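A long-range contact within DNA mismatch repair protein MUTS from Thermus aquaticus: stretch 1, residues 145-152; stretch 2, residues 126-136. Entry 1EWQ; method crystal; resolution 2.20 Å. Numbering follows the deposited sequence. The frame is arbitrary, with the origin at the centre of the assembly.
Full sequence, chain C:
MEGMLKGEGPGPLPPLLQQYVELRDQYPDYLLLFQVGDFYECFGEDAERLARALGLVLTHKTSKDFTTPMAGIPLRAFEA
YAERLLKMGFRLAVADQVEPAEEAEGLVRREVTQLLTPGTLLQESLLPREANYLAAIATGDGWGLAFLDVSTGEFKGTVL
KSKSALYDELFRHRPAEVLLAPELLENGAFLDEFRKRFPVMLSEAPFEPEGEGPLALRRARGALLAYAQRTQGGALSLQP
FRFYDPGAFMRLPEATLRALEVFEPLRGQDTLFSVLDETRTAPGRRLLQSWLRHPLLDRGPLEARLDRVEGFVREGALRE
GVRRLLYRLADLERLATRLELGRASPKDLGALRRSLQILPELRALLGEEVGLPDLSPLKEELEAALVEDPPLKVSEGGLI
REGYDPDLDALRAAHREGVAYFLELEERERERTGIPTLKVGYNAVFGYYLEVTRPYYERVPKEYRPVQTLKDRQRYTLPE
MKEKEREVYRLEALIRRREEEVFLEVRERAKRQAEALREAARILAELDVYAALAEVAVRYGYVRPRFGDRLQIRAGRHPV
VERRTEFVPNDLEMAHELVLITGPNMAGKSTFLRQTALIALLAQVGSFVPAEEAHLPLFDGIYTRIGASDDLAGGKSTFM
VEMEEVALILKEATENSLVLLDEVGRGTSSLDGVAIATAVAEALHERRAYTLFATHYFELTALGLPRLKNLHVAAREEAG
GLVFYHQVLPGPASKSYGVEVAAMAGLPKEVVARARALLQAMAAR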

# COMPACT_ATOMS: atom_id res chain seq x y z
N LEU C 145 29.83 10.85 -6.41
CA LEU C 145 28.44 10.48 -6.68
C LEU C 145 28.28 10.43 -8.19
O LEU C 145 28.59 11.40 -8.89
CB LEU C 145 27.52 11.56 -6.11
CG LEU C 145 26.04 11.32 -5.76
CD1 LEU C 145 25.27 12.60 -6.04
CD2 LEU C 145 25.46 10.17 -6.52
N ALA C 146 27.81 9.29 -8.71
CA ALA C 146 27.62 9.15 -10.15
C ALA C 146 26.29 8.48 -10.46
O ALA C 146 25.81 7.64 -9.71
CB ALA C 146 28.76 8.35 -10.77
N PHE C 147 25.70 8.88 -11.58
CA PHE C 147 24.42 8.34 -12.00
C PHE C 147 24.52 7.76 -13.40
O PHE C 147 25.33 8.19 -14.22
CB PHE C 147 23.35 9.43 -12.03
CG PHE C 147 23.11 10.09 -10.71
CD1 PHE C 147 23.71 11.29 -10.41
CD2 PHE C 147 22.28 9.49 -9.76
CE1 PHE C 147 23.48 11.91 -9.17
CE2 PHE C 147 22.05 10.10 -8.53
CZ PHE C 147 22.66 11.31 -8.24
N LEU C 148 23.68 6.77 -13.66
CA LEU C 148 23.60 6.15 -14.97
C LEU C 148 22.14 5.80 -15.21
O LEU C 148 21.48 5.24 -14.33
CB LEU C 148 24.43 4.85 -15.04
CG LEU C 148 24.23 4.05 -16.34
CD1 LEU C 148 24.70 4.88 -17.56
CD2 LEU C 148 25.01 2.74 -16.27
N ASP C 149 21.64 6.17 -16.39
CA ASP C 149 20.28 5.84 -16.78
C ASP C 149 20.55 4.94 -17.96
O ASP C 149 20.86 5.39 -19.07
CB ASP C 149 19.48 7.07 -17.23
CG ASP C 149 18.03 6.73 -17.53
OD1 ASP C 149 17.77 5.59 -17.98
OD2 ASP C 149 17.15 7.60 -17.33
N VAL C 150 20.46 3.64 -17.71
CA VAL C 150 20.74 2.65 -18.72
C VAL C 150 19.81 2.72 -19.93
O VAL C 150 20.20 2.33 -21.02
CB VAL C 150 20.70 1.23 -18.10
CG1 VAL C 150 21.19 0.20 -19.08
CG2 VAL C 150 21.55 1.19 -16.82
N SER C 151 18.58 3.22 -19.74
CA SER C 151 17.63 3.29 -20.86
C SER C 151 17.92 4.44 -21.82
O SER C 151 17.43 4.44 -22.95
CB SER C 151 16.18 3.41 -20.36
OG SER C 151 15.89 4.72 -19.90
N THR C 152 18.70 5.43 -21.38
CA THR C 152 19.01 6.57 -22.25
C THR C 152 20.50 6.75 -22.49
O THR C 152 20.91 7.38 -23.46
CB THR C 152 18.48 7.89 -21.68
OG1 THR C 152 19.21 8.23 -20.49
CG2 THR C 152 16.98 7.77 -21.33
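Stretch 2 (126-136) LLPREANYLAA

Stretch 2 approaches as a segment that is mostly loop and enters a β-strand that includes Leu134, Ala135 and Ala136 and runs on beyond the stretch; it pairs with a strand, already under way before Leu145, that includes Ala146, Phe147 and Leu148. The two strands run antiparallel: their N-to-C directions make an angle of 161°, and their axes come within 4.8 Å of each other. In this register Ala136 lies beside Ala146, Ala135 beside Phe147, and Leu134 beside Leu148, with Tyr133 next in line opposite Asp149 (CA to CA, 4.8 Å). Together the two stretches bury 544 Å² of surface, and the residues that contribute most are Asp149, Phe147 and Leu134.

The backbone pairing is regular. Leu134 and Leu148 form a hydrogen-bonded pair in which Leu134 N donates to Leu148 O at 2.9 Å, almost linearly, and Leu148 N donates to Leu134 O at 3.0 Å. Two residues along, Ala136 N reaches Ala146 O at 2.9 Å and Ala146 N returns the bond to Ala136 O, also at 2.9 Å. Between these rings Phe147 and Ala135 make a non-hydrogen-bonded pair, and their CA atoms close to 4.5 Å, against 5.3 Å for each flanking pair. The carbonyl oxygens that accept the amide protons also receive CA-H...O contacts, such as Ala135 CA to Ala146 O at 3.3 Å and Phe147 CA to Leu134 O at 3.4 Å. Leu134 is bonded to Leu148 through both its amide and its carbonyl, and its side chain shares one face of the sheet with those of Leu148, Ala146 and Ala136.

Phe147 points to the other face, together with Ala135. With chi1 in the m rotamer, its ring packs against the methyl group of Ala135, Phe147 CE2 standing 3.6 Å from Ala135 CB. Tyr133 adds a second apolar neighbour, its CD2 atom 3.9 Å from Phe147 CB. The two aromatic rings meet edge to face, the edge of Phe147 directed at the face of Tyr133, with centroids 5.5 Å apart and planes inclined at 55°.

Asp149 extends the contact past the paired leucines by means of its side chain. Its CA-to-CB bond points sideways, but the t rotamer brings the carboxylate nearer to stretch 2, where OD2 accepts a hydrogen bond from Asn132 N at 3.0 Å. The same OD2 lies 3.4 Å from Ala131 CA, so the carboxylate packs close to the backbone just before Tyr133. The other oxygen is engaged within stretch 1: Ser151 OG donates to Asp149 OD1 at 2.8 Å, and Ser151 N makes a weak bond to Asp149 OD1 at 3.1 Å. The aspartate therefore ties the turn that follows its strand to the incoming segment. A water accepts a hydrogen bond from Val150 N at 2.8 Å and lies 2.8 Å from Asn132 O. Farther out, Leu127 CD1 touches Ser151 CB at 3.8 Å, whereas Pro128, Arg129 and Glu130 make no contact with stretch 1.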

# COMPACT_ATOMS: atom_id res chain seq x y z
N LEU C 126 8.26 -1.53 -18.04
CA LEU C 126 8.66 -1.58 -16.63
C LEU C 126 9.29 -0.25 -16.21
O LEU C 126 9.72 -0.09 -15.07
CB LEU C 126 9.68 -2.70 -16.42
CG LEU C 126 9.37 -4.04 -17.09
CD1 LEU C 126 10.46 -5.06 -16.76
CD2 LEU C 126 8.01 -4.53 -16.64
N LEU C 127 9.32 0.70 -17.13
CA LEU C 127 9.91 2.00 -16.88
C LEU C 127 8.90 3.13 -16.76
O LEU C 127 7.82 3.08 -17.35
CB LEU C 127 10.87 2.36 -18.00
CG LEU C 127 12.22 1.65 -18.04
CD1 LEU C 127 12.85 1.82 -19.42
CD2 LEU C 127 13.11 2.21 -16.93
N PRO C 128 9.24 4.17 -15.98
CA PRO C 128 8.35 5.32 -15.81
C PRO C 128 8.73 6.26 -16.96
O PRO C 128 9.72 6.02 -17.64
CB PRO C 128 8.76 5.86 -14.45
CG PRO C 128 10.24 5.64 -14.45
CD PRO C 128 10.39 4.24 -15.06
N ARG C 129 7.94 7.31 -17.19
CA ARG C 129 8.28 8.25 -18.26
C ARG C 129 9.56 8.97 -17.88
O ARG C 129 10.42 9.24 -18.71
CB ARG C 129 7.16 9.28 -18.45
CG ARG C 129 6.41 9.20 -19.77
CD ARG C 129 5.30 10.24 -19.84
NE ARG C 129 4.46 10.05 -21.03
CZ ARG C 129 4.69 10.62 -22.21
NH1 ARG C 129 5.73 11.42 -22.38
NH2 ARG C 129 3.88 10.38 -23.24
N GLU C 130 9.68 9.27 -16.59
CA GLU C 130 10.82 9.96 -16.01
C GLU C 130 12.15 9.21 -16.13
O GLU C 130 12.19 8.04 -16.49
CB GLU C 130 10.56 10.22 -14.52
CG GLU C 130 9.38 11.12 -14.20
CD GLU C 130 8.04 10.52 -14.60
OE1 GLU C 130 7.87 9.29 -14.49
OE2 GLU C 130 7.15 11.30 -15.02
N ALA C 131 13.23 9.90 -15.79
CA ALA C 131 14.55 9.28 -15.83
C ALA C 131 14.59 8.22 -14.74
O ALA C 131 14.00 8.39 -13.67
CB ALA C 131 15.62 10.32 -15.58
N ASN C 132 15.28 7.13 -15.02
CA ASN C 132 15.40 6.03 -14.07
C ASN C 132 16.90 5.87 -13.79
O ASN C 132 17.64 5.32 -14.61
CB ASN C 132 14.82 4.77 -14.69
CG ASN C 132 14.65 3.66 -13.70
OD1 ASN C 132 15.31 2.62 -13.80
ND2 ASN C 132 13.77 3.86 -12.74
N TYR C 133 17.33 6.35 -12.63
CA TYR C 133 18.75 6.31 -12.29
C TYR C 133 19.26 5.23 -11.36
O TYR C 133 18.63 4.90 -10.36
CB TYR C 133 19.20 7.65 -11.67
CG TYR C 133 19.08 8.88 -12.54
CD1 TYR C 133 18.20 9.91 -12.20
CD2 TYR C 133 19.88 9.04 -13.66
CE1 TYR C 133 18.12 11.07 -12.97
CE2 TYR C 133 19.81 10.20 -14.44
CZ TYR C 133 18.93 11.21 -14.08
OH TYR C 133 18.87 12.35 -14.85
N LEU C 134 20.43 4.71 -11.72
CA LEU C 134 21.16 3.77 -10.89
C LEU C 134 22.18 4.78 -10.36
O LEU C 134 22.76 5.53 -11.14
CB LEU C 134 21.90 2.71 -11.72
CG LEU C 134 22.93 1.87 -10.93
CD1 LEU C 134 22.23 1.08 -9.83
CD2 LEU C 134 23.66 0.92 -11.86
N ALA C 135 22.38 4.83 -9.06
CA ALA C 135 23.33 5.76 -8.48
C ALA C 135 24.43 5.00 -7.74
O ALA C 135 24.21 3.89 -7.25
CB ALA C 135 22.62 6.72 -7.53
N ALA C 136 25.62 5.61 -7.67
CA ALA C 136 26.76 5.02 -6.97
C ALA C 136 27.46 6.10 -6.14
O ALA C 136 27.73 7.20 -6.64
CB ALA C 136 27.74 4.41 -7.96
O HOH W 1 18.92 2.97 -15.41